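Local coordinates for protein SAM-dependent methyltransferase (Thiobacillus denitrificans, PDB 5EPE) that probably transfers methyl groups from S-adenosyl-L-methionine to an acceptor molecule, and holds the by-product S-adenosyl-L-homocysteine in its cofactor pocket, at residues P19-K24 against V185-S191; L25-G29 against E49-W54; A38-L43 against V104-V110; G133-G139 against V242-M246. All blocks are in the same frame, centred on the assembly; numbering follows the deposited sequence.

Contact 1. Residues P19-K24 against V185-S191; sequences PFTPEK and VLADQDS. With NA (sodium ion), chain C; NA (sodium ion), chain B.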
loop_
_atom_site.group_PDB
_atom_site.type_symbol
_atom_site.label_atom_id
_atom_site.label_comp_id
_atom_site.label_asym_id
_atom_site.label_seq_id
_atom_site.Cartn_x
_atom_site.Cartn_y
_atom_site.Cartn_z
ATOM N N PRO A 19 -14.914 27.995 -14.714
ATOM C CA PRO A 19 -14.724 26.728 -15.499
ATOM C C PRO A 19 -16.029 26.075 -15.987
ATOM O O PRO A 19 -16.373 24.949 -15.641
ATOM C CB PRO A 19 -13.948 25.852 -14.521
ATOM C CG PRO A 19 -14.366 26.338 -13.145
ATOM C CD PRO A 19 -14.583 27.811 -13.284
ATOM N N PHE A 20 -16.771 26.799 -16.806
ATOM C CA PHE A 20 -17.996 26.352 -17.384
ATOM C C PHE A 20 -17.916 26.679 -18.876
ATOM O O PHE A 20 -17.400 27.687 -19.256
ATOM C CB PHE A 20 -19.188 27.133 -16.837
ATOM C CG PHE A 20 -20.151 26.331 -15.995
ATOM C CD1 PHE A 20 -19.740 25.227 -15.258
ATOM C CD2 PHE A 20 -21.456 26.742 -15.911
ATOM C CE1 PHE A 20 -20.626 24.532 -14.491
ATOM C CE2 PHE A 20 -22.364 26.017 -15.167
ATOM C CZ PHE A 20 -21.925 24.914 -14.459
ATOM N N THR A 21 -18.341 25.757 -19.703
ATOM C CA THR A 21 -18.502 26.018 -21.113
ATOM C C THR A 21 -19.835 26.689 -21.413
ATOM O O THR A 21 -20.717 26.712 -20.566
ATOM C CB THR A 21 -18.475 24.701 -21.879
ATOM O OG1 THR A 21 -19.481 23.794 -21.385
ATOM C CG2 THR A 21 -17.107 24.068 -21.799
ATOM N N PRO A 22 -20.022 27.206 -22.656
ATOM C CA PRO A 22 -21.369 27.597 -23.062
ATOM C C PRO A 22 -22.386 26.464 -22.929
ATOM O O PRO A 22 -23.557 26.701 -22.565
ATOM C CB PRO A 22 -21.197 27.987 -24.542
ATOM C CG PRO A 22 -19.819 28.441 -24.626
ATOM C CD PRO A 22 -19.013 27.607 -23.667
ATOM N N GLU A 23 -21.956 25.229 -23.197
ATOM C CA GLU A 23 -22.886 24.115 -23.156
ATOM C C GLU A 23 -23.316 23.862 -21.705
ATOM O O GLU A 23 -24.476 23.621 -21.413
ATOM C CB GLU A 23 -22.246 22.879 -23.786
ATOM C CG GLU A 23 -21.858 23.008 -25.295
ATOM C CD GLU A 23 -20.635 23.934 -25.688
ATOM O OE1 GLU A 23 -19.809 24.402 -24.886
ATOM O OE2 GLU A 23 -20.474 24.224 -26.895
ATOM N N LYS A 24 -22.383 23.967 -20.764
ATOM C CA LYS A 24 -22.742 23.857 -19.341
ATOM C C LYS A 24 -23.657 24.946 -18.839
ATOM O O LYS A 24 -24.597 24.696 -18.084
ATOM C CB LYS A 24 -21.516 23.778 -18.485
ATOM C CG LYS A 24 -20.957 22.374 -18.595
ATOM C CD LYS A 24 -19.766 22.103 -17.779
ATOM C CE LYS A 24 -19.174 20.724 -18.107
ATOM N NZ LYS A 24 -19.977 19.679 -17.483
ATOM N N VAL A 185 -24.948 21.513 -11.613
ATOM C CA VAL A 185 -24.231 21.313 -12.879
ATOM C C VAL A 185 -22.759 21.555 -12.540
ATOM O O VAL A 185 -22.381 22.625 -12.090
ATOM C CB VAL A 185 -24.712 22.272 -14.009
ATOM C CG1 VAL A 185 -23.927 22.087 -15.319
ATOM C CG2 VAL A 185 -26.198 22.033 -14.306
ATOM N N LEU A 186 -21.939 20.536 -12.753
ATOM C CA LEU A 186 -20.559 20.587 -12.363
ATOM C C LEU A 186 -19.630 20.786 -13.543
ATOM O O LEU A 186 -19.920 20.311 -14.632
ATOM C CB LEU A 186 -20.210 19.282 -11.593
ATOM C CG LEU A 186 -21.092 18.956 -10.367
ATOM C CD1 LEU A 186 -20.466 17.810 -9.557
ATOM C CD2 LEU A 186 -21.389 20.086 -9.482
ATOM N N ALA A 187 -18.506 21.478 -13.317
ATOM C CA ALA A 187 -17.425 21.468 -14.288
ATOM C C ALA A 187 -16.908 20.061 -14.484
ATOM O O ALA A 187 -17.012 19.216 -13.613
ATOM C CB ALA A 187 -16.281 22.367 -13.833
ATOM N N ASP A 188 -16.357 19.814 -15.658
ATOM C CA ASP A 188 -15.516 18.659 -15.902
ATOM C C ASP A 188 -14.148 19.184 -16.309
ATOM O O ASP A 188 -13.952 20.408 -16.369
ATOM C CB ASP A 188 -16.112 17.757 -16.928
ATOM C CG ASP A 188 -16.233 18.389 -18.324
ATOM O OD1 ASP A 188 -15.928 19.561 -18.623
ATOM O OD2 ASP A 188 -16.809 17.664 -19.167
ATOM N N GLN A 189 -13.213 18.283 -16.578
ATOM C CA GLN A 189 -11.871 18.738 -16.918
ATOM C C GLN A 189 -11.822 19.587 -18.187
ATOM O O GLN A 189 -11.034 20.540 -18.232
ATOM C CB GLN A 189 -10.898 17.600 -16.977
ATOM C CG GLN A 189 -10.707 16.965 -15.611
ATOM C CD GLN A 189 -9.892 15.679 -15.670
ATOM O OE1 GLN A 189 -10.123 14.786 -16.532
ATOM N NE2 GLN A 189 -8.854 15.603 -14.832
ATOM N N ASP A 190 -12.678 19.292 -19.166
ATOM C CA ASP A 190 -12.766 20.070 -20.383
ATOM C C ASP A 190 -13.228 21.485 -20.166
ATOM O O ASP A 190 -12.734 22.413 -20.792
ATOM C CB ASP A 190 -13.626 19.381 -21.424
ATOM C CG ASP A 190 -12.972 18.068 -21.934
ATOM O OD1 ASP A 190 -11.723 17.937 -22.132
ATOM O OD2 ASP A 190 -13.754 17.110 -22.141
ATOM N N SER A 191 -14.139 21.690 -19.214
ATOM C CA SER A 191 -14.585 23.032 -18.923
ATOM C C SER A 191 -13.548 23.825 -18.149
ATOM O O SER A 191 -13.397 25.028 -18.394
ATOM C CB SER A 191 -16.027 23.040 -18.350
ATOM O OG SER A 191 -16.078 22.543 -17.113
HETATM NA NA NA C . -15.623 16.013 -20.903
HETATM NA NA NA B . -18.278 15.475 -19.074
HETATM O O HOH W 1 -18.308 14.302 -17.099
HETATM O O HOH W 2 -16.281 14.216 -19.464
HETATM O O HOH W 3 -20.257 16.637 -20.259
HETATM O O HOH W 4 -17.905 15.634 -21.404
HETATM O O HOH W 5 -16.534 17.814 -22.513
#

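Contact 2. Residues L25-G29 against E49-W54; sequences LATLG and EMLCTW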
loop_
_atom_site.group_PDB
_atom_site.type_symbol
_atom_site.label_atom_id
_atom_site.label_comp_id
_atom_site.label_asym_id
_atom_site.label_seq_id
_atom_site.Cartn_x
_atom_site.Cartn_y
_atom_site.Cartn_z
ATOM N N LEU A 25 -23.383 26.169 -19.241
ATOM C CA LEU A 25 -24.244 27.269 -18.901
ATOM C C LEU A 25 -25.688 27.094 -19.439
ATOM O O LEU A 25 -26.650 27.404 -18.727
ATOM C CB LEU A 25 -23.619 28.553 -19.444
ATOM C CG LEU A 25 -24.072 29.848 -18.829
ATOM C CD1 LEU A 25 -23.925 29.956 -17.288
ATOM C CD2 LEU A 25 -23.338 31.006 -19.555
ATOM N N ALA A 26 -25.842 26.580 -20.664
ATOM C CA ALA A 26 -27.163 26.327 -21.215
ATOM C C ALA A 26 -27.823 25.142 -20.479
ATOM O O ALA A 26 -29.007 25.136 -20.241
ATOM C CB ALA A 26 -27.092 26.052 -22.709
ATOM N N THR A 27 -27.053 24.122 -20.142
ATOM C CA THR A 27 -27.591 22.998 -19.384
ATOM C C THR A 27 -28.174 23.482 -18.067
ATOM O O THR A 27 -29.253 23.021 -17.627
ATOM C CB THR A 27 -26.474 21.954 -19.177
ATOM O OG1 THR A 27 -26.165 21.457 -20.484
ATOM C CG2 THR A 27 -26.887 20.835 -18.246
ATOM N N LEU A 28 -27.442 24.400 -17.426
ATOM C CA LEU A 28 -27.863 24.928 -16.158
ATOM C C LEU A 28 -29.193 25.695 -16.324
ATOM O O LEU A 28 -30.087 25.512 -15.501
ATOM C CB LEU A 28 -26.801 25.818 -15.521
ATOM C CG LEU A 28 -27.178 26.516 -14.206
ATOM C CD1 LEU A 28 -27.483 25.553 -13.070
ATOM C CD2 LEU A 28 -26.059 27.458 -13.833
ATOM N N GLY A 29 -29.278 26.561 -17.327
ATOM C CA GLY A 29 -30.546 27.293 -17.601
ATOM C C GLY A 29 -31.746 26.378 -17.726
ATOM O O GLY A 29 -32.792 26.608 -17.138
ATOM N N GLU A 49 -22.710 36.768 -19.259
ATOM C CA GLU A 49 -23.040 35.710 -20.193
ATOM C C GLU A 49 -24.262 34.901 -19.710
ATOM O O GLU A 49 -25.135 34.514 -20.529
ATOM C CB GLU A 49 -21.850 34.813 -20.476
ATOM C CG GLU A 49 -22.099 33.826 -21.611
ATOM C CD GLU A 49 -22.130 34.443 -23.022
ATOM O OE1 GLU A 49 -21.921 35.672 -23.185
ATOM O OE2 GLU A 49 -22.337 33.650 -24.007
HETATM N N MSE A 50 -24.327 34.645 -18.413
HETATM C CA MSE A 50 -25.445 33.897 -17.860
HETATM C C MSE A 50 -26.767 34.632 -18.067
HETATM O O MSE A 50 -27.686 34.080 -18.631
HETATM C CB MSE A 50 -25.201 33.657 -16.357
HETATM C CG MSE A 50 -26.300 32.750 -15.863
HETATM SE SE MSE A 50 -25.845 32.277 -13.958
HETATM C CE MSE A 50 -26.662 33.740 -13.104
ATOM N N LEU A 51 -26.859 35.866 -17.604
ATOM C CA LEU A 51 -28.075 36.654 -17.866
ATOM C C LEU A 51 -28.420 36.822 -19.349
ATOM O O LEU A 51 -29.575 36.632 -19.702
ATOM C CB LEU A 51 -28.017 38.024 -17.190
ATOM C CG LEU A 51 -28.122 37.945 -15.680
ATOM C CD1 LEU A 51 -27.885 39.316 -15.074
ATOM C CD2 LEU A 51 -29.480 37.426 -15.213
ATOM N N CYS A 52 -27.446 37.145 -20.211
ATOM C CA CYS A 52 -27.745 37.386 -21.615
ATOM C C CYS A 52 -28.275 36.117 -22.313
ATOM O O CYS A 52 -29.259 36.199 -23.056
ATOM C CB CYS A 52 -26.549 37.926 -22.377
ATOM S SG CYS A 52 -26.134 39.597 -21.827
ATOM N N THR A 53 -27.623 34.985 -22.101
ATOM C CA THR A 53 -28.009 33.753 -22.794
ATOM C C THR A 53 -29.328 33.184 -22.299
ATOM O O THR A 53 -30.116 32.695 -23.107
ATOM C CB THR A 53 -26.924 32.677 -22.741
ATOM O OG1 THR A 53 -26.556 32.386 -21.377
ATOM C CG2 THR A 53 -25.689 33.115 -23.531
ATOM N N TRP A 54 -29.581 33.274 -20.977
ATOM C CA TRP A 54 -30.883 32.866 -20.419
ATOM C C TRP A 54 -32.013 33.809 -20.836
ATOM O O TRP A 54 -33.137 33.373 -21.042
ATOM C CB TRP A 54 -30.804 32.728 -18.896
ATOM C CG TRP A 54 -29.879 31.575 -18.445
ATOM C CD1 TRP A 54 -29.146 30.719 -19.234
ATOM C CD2 TRP A 54 -29.554 31.250 -17.110
ATOM N NE1 TRP A 54 -28.389 29.854 -18.447
ATOM C CE2 TRP A 54 -28.620 30.170 -17.141
ATOM C CE3 TRP A 54 -29.948 31.758 -15.874
ATOM C CZ2 TRP A 54 -28.114 29.588 -15.968
ATOM C CZ3 TRP A 54 -29.442 31.170 -14.718
ATOM C CH2 TRP A 54 -28.553 30.097 -14.780
#

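Contact 3. Residues A38-L43 against V104-V110; sequences ARVLDL and VDVAACV. With SAH (S-adenosyl-L-homocysteine), chain D.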
loop_
_atom_site.group_PDB
_atom_site.type_symbol
_atom_site.label_atom_id
_atom_site.label_comp_id
_atom_site.label_asym_id
_atom_site.label_seq_id
_atom_site.Cartn_x
_atom_site.Cartn_y
_atom_site.Cartn_z
ATOM N N ALA A 38 -39.372 35.038 -15.648
ATOM C CA ALA A 38 -38.743 34.825 -14.367
ATOM C C ALA A 38 -37.691 35.921 -14.131
ATOM O O ALA A 38 -37.006 36.308 -15.070
ATOM C CB ALA A 38 -38.081 33.449 -14.302
ATOM N N ARG A 39 -37.566 36.379 -12.882
ATOM C CA ARG A 39 -36.642 37.444 -12.501
ATOM C C ARG A 39 -35.389 36.815 -11.857
ATOM O O ARG A 39 -35.480 35.997 -10.949
ATOM C CB ARG A 39 -37.271 38.422 -11.518
ATOM C CG ARG A 39 -38.481 39.203 -12.068
ATOM C CD ARG A 39 -39.453 39.688 -10.956
ATOM N NE ARG A 39 -39.861 38.551 -10.091
ATOM C CZ ARG A 39 -40.651 38.615 -9.016
ATOM N NH1 ARG A 39 -40.871 37.487 -8.324
ATOM N NH2 ARG A 39 -41.206 39.781 -8.600
ATOM N N VAL A 40 -34.235 37.258 -12.321
ATOM C CA VAL A 40 -32.946 36.764 -11.857
ATOM C C VAL A 40 -32.102 37.933 -11.378
ATOM O O VAL A 40 -32.017 38.932 -12.062
ATOM C CB VAL A 40 -32.170 36.079 -12.993
ATOM C CG1 VAL A 40 -30.878 35.454 -12.455
ATOM C CG2 VAL A 40 -33.036 35.034 -13.642
ATOM N N LEU A 41 -31.487 37.784 -10.222
ATOM C CA LEU A 41 -30.442 38.683 -9.710
ATOM C C LEU A 41 -29.123 37.932 -9.730
ATOM O O LEU A 41 -29.054 36.775 -9.248
ATOM C CB LEU A 41 -30.737 39.095 -8.280
ATOM C CG LEU A 41 -29.686 39.976 -7.578
ATOM C CD1 LEU A 41 -29.587 41.354 -8.231
ATOM C CD2 LEU A 41 -30.014 40.096 -6.108
ATOM N N ASP A 42 -28.091 38.562 -10.283
ATOM C CA ASP A 42 -26.751 37.921 -10.407
ATOM C C ASP A 42 -25.728 38.861 -9.777
ATOM O O ASP A 42 -25.461 39.946 -10.300
ATOM C CB ASP A 42 -26.434 37.610 -11.857
ATOM C CG ASP A 42 -25.214 36.679 -12.032
ATOM O OD1 ASP A 42 -24.675 36.080 -11.025
ATOM O OD2 ASP A 42 -24.793 36.526 -13.229
ATOM N N LEU A 43 -25.196 38.485 -8.620
ATOM C CA LEU A 43 -24.155 39.284 -7.951
ATOM C C LEU A 43 -22.745 38.788 -8.333
ATOM O O LEU A 43 -22.367 37.641 -8.046
ATOM C CB LEU A 43 -24.307 39.197 -6.448
ATOM C CG LEU A 43 -25.664 39.656 -5.919
ATOM C CD1 LEU A 43 -25.647 39.717 -4.405
ATOM C CD2 LEU A 43 -26.046 41.028 -6.477
ATOM N N VAL A 104 -36.906 38.213 -6.446
ATOM C CA VAL A 104 -36.536 37.483 -7.626
ATOM C C VAL A 104 -36.811 35.991 -7.450
ATOM O O VAL A 104 -36.913 35.475 -6.340
ATOM C CB VAL A 104 -35.062 37.769 -8.036
ATOM C CG1 VAL A 104 -34.864 39.271 -8.309
ATOM C CG2 VAL A 104 -34.083 37.306 -6.970
ATOM N N ASP A 105 -36.930 35.314 -8.585
ATOM C CA ASP A 105 -37.175 33.882 -8.621
ATOM C C ASP A 105 -35.874 33.082 -8.493
ATOM O O ASP A 105 -35.888 31.935 -8.055
ATOM C CB ASP A 105 -37.899 33.563 -9.923
ATOM C CG ASP A 105 -39.192 34.391 -10.049
ATOM O OD1 ASP A 105 -40.005 34.290 -9.121
ATOM O OD2 ASP A 105 -39.302 35.261 -10.927
ATOM N N VAL A 106 -34.782 33.686 -8.938
ATOM C CA VAL A 106 -33.444 33.099 -8.849
ATOM C C VAL A 106 -32.459 34.175 -8.397
ATOM O O VAL A 106 -32.325 35.238 -9.051
ATOM C CB VAL A 106 -32.979 32.554 -10.213
ATOM C CG1 VAL A 106 -31.589 31.923 -10.094
ATOM C CG2 VAL A 106 -33.952 31.526 -10.794
ATOM N N ALA A 107 -31.781 33.932 -7.283
ATOM C CA ALA A 107 -30.767 34.853 -6.784
ATOM C C ALA A 107 -29.430 34.117 -6.759
ATOM O O ALA A 107 -29.300 33.038 -6.134
ATOM C CB ALA A 107 -31.132 35.374 -5.401
ATOM N N ALA A 108 -28.461 34.654 -7.502
ATOM C CA ALA A 108 -27.238 33.904 -7.850
ATOM C C ALA A 108 -25.985 34.636 -7.452
ATOM O O ALA A 108 -25.903 35.831 -7.563
ATOM C CB ALA A 108 -27.187 33.643 -9.334
ATOM N N CYS A 109 -24.989 33.893 -6.992
ATOM C CA CYS A 109 -23.630 34.384 -6.918
ATOM C C CYS A 109 -22.730 33.222 -7.444
ATOM O O CYS A 109 -22.514 32.214 -6.757
ATOM C CB CYS A 109 -23.255 34.762 -5.495
ATOM S SG CYS A 109 -21.563 35.454 -5.365
ATOM N N VAL A 110 -22.222 33.393 -8.655
ATOM C CA VAL A 110 -21.509 32.354 -9.341
ATOM C C VAL A 110 -20.002 32.649 -9.297
ATOM O O VAL A 110 -19.439 33.288 -10.163
ATOM C CB VAL A 110 -22.069 32.176 -10.741
ATOM C CG1 VAL A 110 -21.379 31.000 -11.485
ATOM C CG2 VAL A 110 -23.567 31.881 -10.651
HETATM N N SAH D . -20.314 35.097 -12.453
HETATM C CA SAH D . -19.365 35.556 -13.536
HETATM C CB SAH D . -18.102 36.132 -12.924
HETATM C CG SAH D . -17.262 35.216 -12.016
HETATM S SD SAH D . -15.638 35.851 -11.686
HETATM C C SAH D . -19.017 34.459 -14.517
HETATM O O SAH D . -19.160 33.268 -14.181
HETATM O OXT SAH D . -18.581 34.719 -15.658
HETATM C "C5'" SAH D . -15.800 36.885 -10.201
HETATM C "C4'" SAH D . -16.460 38.222 -10.544
HETATM O "O4'" SAH D . -16.732 38.954 -9.341
HETATM C "C3'" SAH D . -15.609 39.140 -11.442
HETATM O "O3'" SAH D . -16.393 39.476 -12.602
HETATM C "C2'" SAH D . -15.319 40.382 -10.594
HETATM O "O2'" SAH D . -15.365 41.587 -11.343
HETATM C "C1'" SAH D . -16.480 40.348 -9.638
HETATM N N9 SAH D . -16.370 41.016 -8.332
HETATM C C8 SAH D . -15.327 40.940 -7.450
HETATM N N7 SAH D . -15.599 41.598 -6.344
HETATM C C5 SAH D . -16.885 42.115 -6.535
HETATM C C6 SAH D . -17.733 42.923 -5.731
HETATM N N6 SAH D . -17.344 43.330 -4.502
HETATM N N1 SAH D . -18.963 43.264 -6.193
HETATM C C2 SAH D . -19.326 42.844 -7.429
HETATM N N3 SAH D . -18.590 42.098 -8.276
HETATM C C4 SAH D . -17.365 41.752 -7.759
#

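Contact 4. Residues G133-G139 against V242-M246; sequences GGIILMG and VFALM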
loop_
_atom_site.group_PDB
_atom_site.type_symbol
_atom_site.label_atom_id
_atom_site.label_comp_id
_atom_site.label_asym_id
_atom_site.label_seq_id
_atom_site.Cartn_x
_atom_site.Cartn_y
_atom_site.Cartn_z
ATOM N N GLY A 133 -40.226 30.306 -2.340
ATOM C CA GLY A 133 -40.252 29.269 -3.386
ATOM C C GLY A 133 -39.228 29.449 -4.513
ATOM O O GLY A 133 -39.193 28.660 -5.453
ATOM N N GLY A 134 -38.401 30.484 -4.416
ATOM C CA GLY A 134 -37.336 30.734 -5.378
ATOM C C GLY A 134 -36.110 29.886 -5.099
ATOM O O GLY A 134 -36.051 29.096 -4.124
ATOM N N ILE A 135 -35.130 30.043 -5.985
ATOM C CA ILE A 135 -33.897 29.256 -5.945
ATOM C C ILE A 135 -32.691 30.157 -5.745
ATOM O O ILE A 135 -32.592 31.214 -6.392
ATOM C CB ILE A 135 -33.742 28.472 -7.257
ATOM C CG1 ILE A 135 -34.808 27.358 -7.293
ATOM C CG2 ILE A 135 -32.354 27.859 -7.406
ATOM C CD1 ILE A 135 -34.977 26.677 -8.652
ATOM N N ILE A 136 -31.760 29.721 -4.899
ATOM C CA ILE A 136 -30.466 30.390 -4.735
ATOM C C ILE A 136 -29.425 29.541 -5.509
ATOM O O ILE A 136 -29.428 28.298 -5.382
ATOM C CB ILE A 136 -30.070 30.515 -3.242
ATOM C CG1 ILE A 136 -31.060 31.468 -2.553
ATOM C CG2 ILE A 136 -28.604 30.914 -3.073
ATOM C CD1 ILE A 136 -31.021 31.532 -1.029
ATOM N N LEU A 137 -28.582 30.223 -6.279
ATOM C CA LEU A 137 -27.491 29.601 -7.065
ATOM C C LEU A 137 -26.154 30.021 -6.529
ATOM O O LEU A 137 -25.890 31.214 -6.417
ATOM C CB LEU A 137 -27.509 30.010 -8.523
ATOM C CG LEU A 137 -28.626 29.646 -9.413
ATOM C CD1 LEU A 137 -28.245 30.010 -10.862
ATOM C CD2 LEU A 137 -28.901 28.148 -9.338
HETATM N N MSE A 138 -25.333 29.031 -6.195
HETATM C CA MSE A 138 -23.955 29.263 -5.719
HETATM C C MSE A 138 -22.998 28.502 -6.602
HETATM O O MSE A 138 -23.132 27.290 -6.767
HETATM C CB MSE A 138 -23.813 28.744 -4.283
HETATM C CG MSE A 138 -24.708 29.495 -3.262
HETATM SE SE MSE A 138 -24.220 31.427 -3.137
HETATM C CE MSE A 138 -22.492 31.189 -2.325
ATOM N N GLY A 139 -22.027 29.202 -7.166
ATOM C CA GLY A 139 -20.995 28.639 -8.026
ATOM C C GLY A 139 -19.728 28.595 -7.146
ATOM O O GLY A 139 -19.240 29.635 -6.677
ATOM N N VAL A 242 -22.039 24.696 -10.078
ATOM C CA VAL A 242 -23.164 25.523 -9.633
ATOM C C VAL A 242 -24.234 24.649 -8.983
ATOM O O VAL A 242 -24.713 23.688 -9.568
ATOM C CB VAL A 242 -23.749 26.388 -10.749
ATOM C CG1 VAL A 242 -24.815 27.292 -10.199
ATOM C CG2 VAL A 242 -22.680 27.207 -11.419
ATOM N N PHE A 243 -24.562 25.022 -7.754
ATOM C CA PHE A 243 -25.483 24.333 -6.887
ATOM C C PHE A 243 -26.724 25.192 -6.677
ATOM O O PHE A 243 -26.628 26.375 -6.324
ATOM C CB PHE A 243 -24.778 24.043 -5.572
ATOM C CG PHE A 243 -23.524 23.242 -5.744
ATOM C CD1 PHE A 243 -22.327 23.868 -5.979
ATOM C CD2 PHE A 243 -23.555 21.845 -5.672
ATOM C CE1 PHE A 243 -21.166 23.115 -6.163
ATOM C CE2 PHE A 243 -22.387 21.101 -5.765
ATOM C CZ PHE A 243 -21.206 21.740 -6.063
ATOM N N ALA A 244 -27.883 24.583 -6.896
ATOM C CA ALA A 244 -29.171 25.228 -6.739
ATOM C C ALA A 244 -29.772 24.820 -5.424
ATOM O O ALA A 244 -29.853 23.631 -5.110
ATOM C CB ALA A 244 -30.111 24.828 -7.907
ATOM N N LEU A 245 -30.180 25.814 -4.643
ATOM C CA LEU A 245 -30.568 25.656 -3.227
ATOM C C LEU A 245 -31.983 26.195 -3.002
ATOM O O LEU A 245 -32.351 27.260 -3.538
ATOM C CB LEU A 245 -29.626 26.413 -2.313
ATOM C CG LEU A 245 -28.123 26.178 -2.558
ATOM C CD1 LEU A 245 -27.342 27.015 -1.574
ATOM C CD2 LEU A 245 -27.775 24.713 -2.350
HETATM N N MSE A 246 -32.755 25.477 -2.191
HETATM C CA MSE A 246 -34.003 26.010 -1.642
HETATM C C MSE A 246 -34.074 25.743 -0.159
HETATM O O MSE A 246 -33.896 24.596 0.289
HETATM C CB MSE A 246 -35.205 25.362 -2.320
HETATM C CG MSE A 246 -35.262 25.617 -3.801
HETATM SE SE MSE A 246 -36.780 24.702 -4.725
HETATM C CE MSE A 246 -38.157 25.545 -3.623
#

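Contact 1. Residues P19-K24 against V185-S191
The Phe20 ring meets the segment 185-191 with its edge, where CZ lies 3.3 Å from Val185 O and 3.6 Å from Val185 CG1, and Ala187 N also sits near the ring plane. One face is covered from within its own segment by Lys24 CB, 3.7 Å above the ring centre. Trp240 adds an edge-to-face ring contact, so a flat aromatic residue suits this wedge between helix 22-31 and the end of strand 179-186. Lys24 runs extended past the ring and bends only at its last torsion (chi4 -77°), which carries NZ to Leu186 O at 2.9 Å, nearly along the C=O axis. A long aliphatic stem with a charged end suits this buried path, the Asp188 carboxylate lying nearby but beyond salt-bridge distance. Small residues fill the rest: Ser191 OG is 2.8 Å from Pro19 O, while Thr21 CG2 rests on Ser191 CB. Each segment also opens a helix with an N-cap. Thr21 OG1 accepts from Lys24 N, and Asp188 OD1 from Ser191 N at 2.8 Å. The other carboxylate oxygen, Asp188 OD2, bridges two sodium ions, one of which Asp190 OD2 binds at 2.5 Å. Waters and the equivalent aspartates of two neighbouring subunits join this cluster, so the Asp188 N-cap of helix 189-209 also serves a sodium site shared by three subunits at their interface.

Contact 2. Residues L25-G29 against E49-W54
Two helices flanking the first strand of the methyltransferase core pack here by knobs into holes: Leu25 of helix 22-31 is the knob, seated among Glu49, Met50, Thr53 and Trp54 of helix 49-58. Its two methyls divide the work, CD2 reaching Glu49 CG at 3.7 Å and CD1 reaching Met50 CG at 3.9 Å, which suits a branched leucine. The indole of Trp54, brought to helix 22-31 with CG anti to the carbonyl carbon (chi1 -66°), lies between Gly29 CA over one face and Met50 CG over the other. Its NE1 donates to Leu25 O at 3.0 Å with an angle of 158°, coming from above the carbonyl plane, while Gly29 N takes the same oxygen from the opposite face. Gly29 CA makes a CH-pi contact, close because glycine carries no side chain. Leu28 CD2 meets the ring edge at Trp54 CZ2, 3.6 Å away. The carboxylate of Glu49 turns to a salt bridge with Arg78. The axes of 25-29 and 49-54 pass 10.3 Å apart at 61°; both helices belong to one helical layer of the Rossmann-like fold.

Contact 3. Residues A38-L43 against V104-V110
Arg39, its chain bent at chi3 (-53°), lays one face of its guanidinium over Val104 CA and brings an edge to the Asp105 carboxylate, the two planes 36° apart. The salt bridge is loose, with weak bonds of 3.4 Å from NH1 to Asp105 OD1 and from NE to Asp105 OD2; NH1 also pairs with Glu131. Asp105 is held more firmly by the backbone: Arg39 N donates to the anti lone pair of its OD2 at 2.8 Å, almost straight at 175°. An aspartate suits this corner of the chain because its short side chain can reach back to the first N-H of strand 39-43. Arg39 O in turn takes both Asp105 N and Val106 N. From there the strands 39-43 and 106-110 run parallel, Leu41 N to Val106 O and Ala108 N to Leu41 O (2.8 Å) continuing the ladder. They are the central pair of the Rossmann-like sheet of class I methyltransferases, where the crossover between halves of the sheet occurs. Aliphatic Leu41 and Val104 pack on one face, Leu41 CB 4.0 Å from Val104 CG2; on the other, the small Ala108 sits with its CB 3.9 Å from Asp42 OD1, and Met50 of helix 49-58 touches both. At the C-terminal end, Val110 O accepts from the amino nitrogen (N) of S-adenosyl-L-homocysteine at 3.0 Å, and Asn18 ND2 donates to the same oxygen.

Contact 4. Residues G133-G139 against V242-M246
Packing is tight where Gly139 faces Val242 and slackens toward Gly133, the exposed end of the contact. The bare Gly139 lets its CA come within 4.1 Å of Val242 CA, against 4.7 Å between Leu137 CA and Ala244 CA in the other non-hydrogen-bonded pair. Phe243 N and Met138 O bond at 2.9 Å, and the Phe243 ring turns its edge to that same oxygen while Phe170 and Phe174 pack around the ring. In the next hydrogen-bonded pair Ile136 N donates to Leu245 O at 2.9 Å and Leu245 N to Ile136 O at 2.7 Å. Strand 238-247 runs antiparallel to 134-143 and lies between it and 179-186, the reversed last strand that distinguishes the class I methyltransferase sheet from the plain Rossmann fold. On one face, Ala244 CB is small enough to fit between Ile135 CG2 and Leu137 CD2, 3.8 Å from each; on the other, Met138 CG meets Leu245 CD1 at 4.0 Å before its chain curls away (chi2 -62°). At the outer end, Met246 lies alongside the glycines, its CE 3.8 Å from Gly133 O. Gly133 has the positive phi that glycine readily adopts, and Asp208 of a neighbouring subunit packs on Met246.

Overall arrangement
Three of the contacts reach one mixed seven-stranded sheet. Contact 3 joins its central parallel strands, contact 4 lies next to it with centres about 9 Å apart, and contact 1 continues from the far neighbour of strand 238-247 into helix 189-209. Contact 2 packs helices on one face of this sheet, its centre about 12 Å from those of contacts 1 and 3; it shares helix 22-31 with contact 1. Along the chain, contacts 2 and 3 are nested inside the loop closed by contact 1, whereas contacts 1 and 4 interlock. Helix 22-31, early in the chain, is thus tied to late elements, linking the cofactor-binding half to the sodium-bearing subunit interface.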